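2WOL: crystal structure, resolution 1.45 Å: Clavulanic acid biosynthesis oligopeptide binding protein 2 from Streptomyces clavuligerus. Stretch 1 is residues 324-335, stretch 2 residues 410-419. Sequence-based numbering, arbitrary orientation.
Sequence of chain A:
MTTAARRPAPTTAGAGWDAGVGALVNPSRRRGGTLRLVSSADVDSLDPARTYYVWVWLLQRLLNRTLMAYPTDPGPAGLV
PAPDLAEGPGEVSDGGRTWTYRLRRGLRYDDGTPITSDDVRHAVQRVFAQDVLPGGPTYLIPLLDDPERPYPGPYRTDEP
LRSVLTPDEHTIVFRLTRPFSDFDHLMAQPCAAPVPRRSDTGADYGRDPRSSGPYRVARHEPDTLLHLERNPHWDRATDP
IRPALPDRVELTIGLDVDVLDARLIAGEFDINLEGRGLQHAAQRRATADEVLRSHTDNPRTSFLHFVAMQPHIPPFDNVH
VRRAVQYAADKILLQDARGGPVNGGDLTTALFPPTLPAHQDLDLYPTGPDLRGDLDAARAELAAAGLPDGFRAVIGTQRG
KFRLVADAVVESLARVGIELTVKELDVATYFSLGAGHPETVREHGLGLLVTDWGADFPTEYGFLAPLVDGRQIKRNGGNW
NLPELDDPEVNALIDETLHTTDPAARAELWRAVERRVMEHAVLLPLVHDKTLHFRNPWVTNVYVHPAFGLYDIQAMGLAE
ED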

# COMPACT_ATOMS: atom_id res chain seq x y z
N ALA A 324 -22.49 -17.12 10.30
CA ALA A 324 -22.75 -17.00 11.73
C ALA A 324 -21.75 -16.04 12.36
O ALA A 324 -22.13 -15.17 13.14
CB ALA A 324 -22.68 -18.36 12.40
N VAL A 325 -20.48 -16.20 12.01
CA VAL A 325 -19.43 -15.33 12.52
C VAL A 325 -19.67 -13.87 12.12
O VAL A 325 -19.53 -12.96 12.94
CB VAL A 325 -18.03 -15.81 12.08
CG1 VAL A 325 -16.95 -14.78 12.45
CG2 VAL A 325 -17.72 -17.16 12.70
N GLN A 326 -20.05 -13.65 10.86
CA GLN A 326 -20.32 -12.29 10.38
C GLN A 326 -21.46 -11.65 11.18
O GLN A 326 -21.34 -10.52 11.64
CB GLN A 326 -20.63 -12.28 8.89
CG GLN A 326 -19.58 -12.97 8.00
CD GLN A 326 -18.74 -12.02 7.17
OE1 GLN A 326 -18.93 -10.80 7.18
NE2 GLN A 326 -17.81 -12.59 6.42
N TYR A 327 -22.56 -12.38 11.36
CA TYR A 327 -23.72 -11.85 12.09
C TYR A 327 -23.41 -11.58 13.57
O TYR A 327 -23.96 -10.64 14.14
CB TYR A 327 -24.90 -12.82 12.01
CG TYR A 327 -25.67 -12.78 10.71
CD1 TYR A 327 -25.77 -13.92 9.91
CD2 TYR A 327 -26.30 -11.61 10.28
CE1 TYR A 327 -26.48 -13.90 8.72
CE2 TYR A 327 -27.02 -11.58 9.09
CZ TYR A 327 -27.11 -12.73 8.31
OH TYR A 327 -27.81 -12.72 7.13
N ALA A 328 -22.56 -12.41 14.17
CA ALA A 328 -22.27 -12.31 15.60
C ALA A 328 -21.12 -11.36 15.94
O ALA A 328 -20.74 -11.22 17.10
CB ALA A 328 -22.00 -13.70 16.20
N ALA A 329 -20.58 -10.70 14.92
CA ALA A 329 -19.52 -9.72 15.12
C ALA A 329 -20.10 -8.47 15.77
O ALA A 329 -21.04 -7.87 15.26
CB ALA A 329 -18.85 -9.37 13.79
N ASP A 330 -19.55 -8.09 16.92
CA ASP A 330 -19.91 -6.83 17.55
C ASP A 330 -19.01 -5.76 16.95
O ASP A 330 -17.88 -5.57 17.40
CB ASP A 330 -19.74 -6.92 19.08
CG ASP A 330 -20.18 -5.65 19.80
OD1 ASP A 330 -20.22 -4.57 19.18
OD2 ASP A 330 -20.49 -5.74 21.01
N LYS A 331 -19.52 -5.07 15.93
CA LYS A 331 -18.71 -4.13 15.15
C LYS A 331 -18.24 -2.94 15.99
O LYS A 331 -17.17 -2.37 15.73
CB LYS A 331 -19.48 -3.63 13.93
CG LYS A 331 -19.95 -4.71 12.93
CD LYS A 331 -18.82 -5.54 12.30
CE LYS A 331 -17.84 -4.69 11.47
NZ LYS A 331 -18.45 -4.08 10.25
N ILE A 332 -19.04 -2.57 16.98
CA ILE A 332 -18.71 -1.47 17.88
C ILE A 332 -17.55 -1.87 18.80
O ILE A 332 -16.56 -1.13 18.92
CB ILE A 332 -19.95 -1.03 18.71
CG1 ILE A 332 -21.10 -0.60 17.79
CG2 ILE A 332 -19.58 0.08 19.71
CD1 ILE A 332 -20.77 0.53 16.81
N LEU A 333 -17.67 -3.05 19.41
CA LEU A 333 -16.61 -3.60 20.26
C LEU A 333 -15.31 -3.79 19.47
O LEU A 333 -14.21 -3.50 19.97
CB LEU A 333 -17.05 -4.95 20.85
CG LEU A 333 -16.16 -5.63 21.89
CD1 LEU A 333 -16.20 -4.88 23.22
CD2 LEU A 333 -16.57 -7.09 22.08
N LEU A 334 -15.44 -4.26 18.23
CA LEU A 334 -14.29 -4.51 17.37
C LEU A 334 -13.60 -3.21 16.97
O LEU A 334 -12.37 -3.14 16.93
CB LEU A 334 -14.69 -5.34 16.15
CG LEU A 334 -14.97 -6.81 16.46
CD1 LEU A 334 -15.94 -7.43 15.46
CD2 LEU A 334 -13.67 -7.60 16.51
N GLN A 335 -14.39 -2.18 16.70
CA GLN A 335 -13.84 -0.86 16.40
C GLN A 335 -13.16 -0.26 17.63
O GLN A 335 -12.10 0.37 17.52
CB GLN A 335 -14.93 0.08 15.89
CG GLN A 335 -14.41 1.46 15.54
CD GLN A 335 -15.44 2.29 14.82
OE1 GLN A 335 -16.62 2.30 15.20
NE2 GLN A 335 -15.02 2.99 13.77
N VAL A 410 -13.26 -13.01 20.07
CA VAL A 410 -13.55 -14.04 21.09
C VAL A 410 -14.81 -13.67 21.88
O VAL A 410 -15.73 -14.48 22.01
CB VAL A 410 -12.34 -14.24 22.05
CG1 VAL A 410 -12.71 -15.19 23.20
CG2 VAL A 410 -11.13 -14.76 21.30
N GLU A 411 -14.84 -12.44 22.39
CA GLU A 411 -15.96 -11.95 23.18
C GLU A 411 -17.27 -11.91 22.37
O GLU A 411 -18.33 -12.32 22.87
CB GLU A 411 -15.63 -10.56 23.74
CG GLU A 411 -16.66 -10.02 24.73
CD GLU A 411 -16.23 -8.71 25.37
OE1 GLU A 411 -15.02 -8.42 25.44
OE2 GLU A 411 -17.12 -7.96 25.82
N SER A 412 -17.19 -11.44 21.13
CA SER A 412 -18.35 -11.36 20.24
C SER A 412 -18.96 -12.73 20.03
O SER A 412 -20.16 -12.93 20.20
CB SER A 412 -17.96 -10.78 18.87
OG SER A 412 -17.52 -9.44 18.96
N LEU A 413 -18.12 -13.69 19.65
CA LEU A 413 -18.58 -15.00 19.21
C LEU A 413 -19.00 -15.91 20.35
O LEU A 413 -19.81 -16.82 20.15
CB LEU A 413 -17.52 -15.67 18.34
CG LEU A 413 -17.06 -14.91 17.08
CD1 LEU A 413 -16.19 -15.80 16.21
CD2 LEU A 413 -18.23 -14.36 16.29
N ALA A 414 -18.47 -15.67 21.54
CA ALA A 414 -18.84 -16.45 22.73
C ALA A 414 -20.34 -16.36 23.02
O ALA A 414 -20.92 -17.27 23.60
CB ALA A 414 -18.04 -16.01 23.94
N ARG A 415 -20.95 -15.26 22.59
CA ARG A 415 -22.38 -15.01 22.81
C ARG A 415 -23.30 -16.02 22.12
O ARG A 415 -24.46 -16.17 22.51
CB ARG A 415 -22.74 -13.59 22.38
CG ARG A 415 -22.00 -12.50 23.14
CD ARG A 415 -22.35 -11.11 22.63
NE ARG A 415 -21.99 -10.95 21.22
CZ ARG A 415 -22.39 -9.94 20.45
NH1 ARG A 415 -23.17 -8.98 20.94
NH2 ARG A 415 -22.01 -9.89 19.18
N VAL A 416 -22.79 -16.70 21.09
CA VAL A 416 -23.56 -17.73 20.38
C VAL A 416 -22.89 -19.11 20.47
O VAL A 416 -23.14 -20.00 19.66
CB VAL A 416 -23.83 -17.33 18.90
CG1 VAL A 416 -24.71 -16.08 18.84
CG2 VAL A 416 -22.53 -17.10 18.13
N GLY A 417 -22.03 -19.27 21.47
CA GLY A 417 -21.41 -20.57 21.75
C GLY A 417 -20.22 -20.93 20.88
O GLY A 417 -19.78 -22.08 20.87
N ILE A 418 -19.70 -19.95 20.14
CA ILE A 418 -18.46 -20.16 19.40
C ILE A 418 -17.32 -19.81 20.34
O ILE A 418 -17.10 -18.63 20.66
CB ILE A 418 -18.41 -19.34 18.09
CG1 ILE A 418 -19.59 -19.71 17.19
CG2 ILE A 418 -17.09 -19.58 17.37
CD1 ILE A 418 -19.81 -18.79 15.99
N GLU A 419 -16.61 -20.84 20.79
CA GLU A 419 -15.56 -20.71 21.80
C GLU A 419 -14.20 -20.67 21.13
O GLU A 419 -13.72 -21.69 20.63
CB GLU A 419 -15.61 -21.88 22.79
CG GLU A 419 -16.93 -22.05 23.52
CD GLU A 419 -16.97 -23.32 24.35
OE1 GLU A 419 -15.89 -23.79 24.79
OE2 GLU A 419 -18.07 -23.86 24.57

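Stretch 1 leaves one helix at its start, passes through a short linker and enters a second helix at Lys 331, while stretch 2 runs from a helix through a type I turn, Ala 414 to Gly 417, into a strand. Helices 331-335 and 410-414 lie nearly antiparallel, at 165°, with axes 10.1 Å apart at closest approach. The backbones come nearest at the linker, where the CA atoms of Asp 330 and Ser 412 are 5.5 Å apart. Gly 417 closes the turn with a positive phi of 81°, a conformation that favours glycine.

Polar contacts centre on this linker. Asp 330 N donates to Ser 412 OG at 3.2 Å, while Asp 330 OD1 caps the following helix by accepting from Leu 333 N at 3.0 Å. Ala 328 O receives a hydrogen bond from Arg 415 NH2 at 2.8 Å and lies at the edge of the guanidinium, near its plane; Arg 415 NE also donates to Ser 412 O at 2.9 Å, within its own stretch. Asp 330 OD2 lies 4.2 Å from Arg 415 NH1, a purely electrostatic proximity.

Beside this network, Ala 328 CB packs against Leu 413 CD2 (3.8 Å) and Val 416 CG2 (3.9 Å). Val 325 extends the apolar patch, its CG1 4.0 Å from Leu 413 CD1 and its CG2 4.2 Å from Ile 418 CD1.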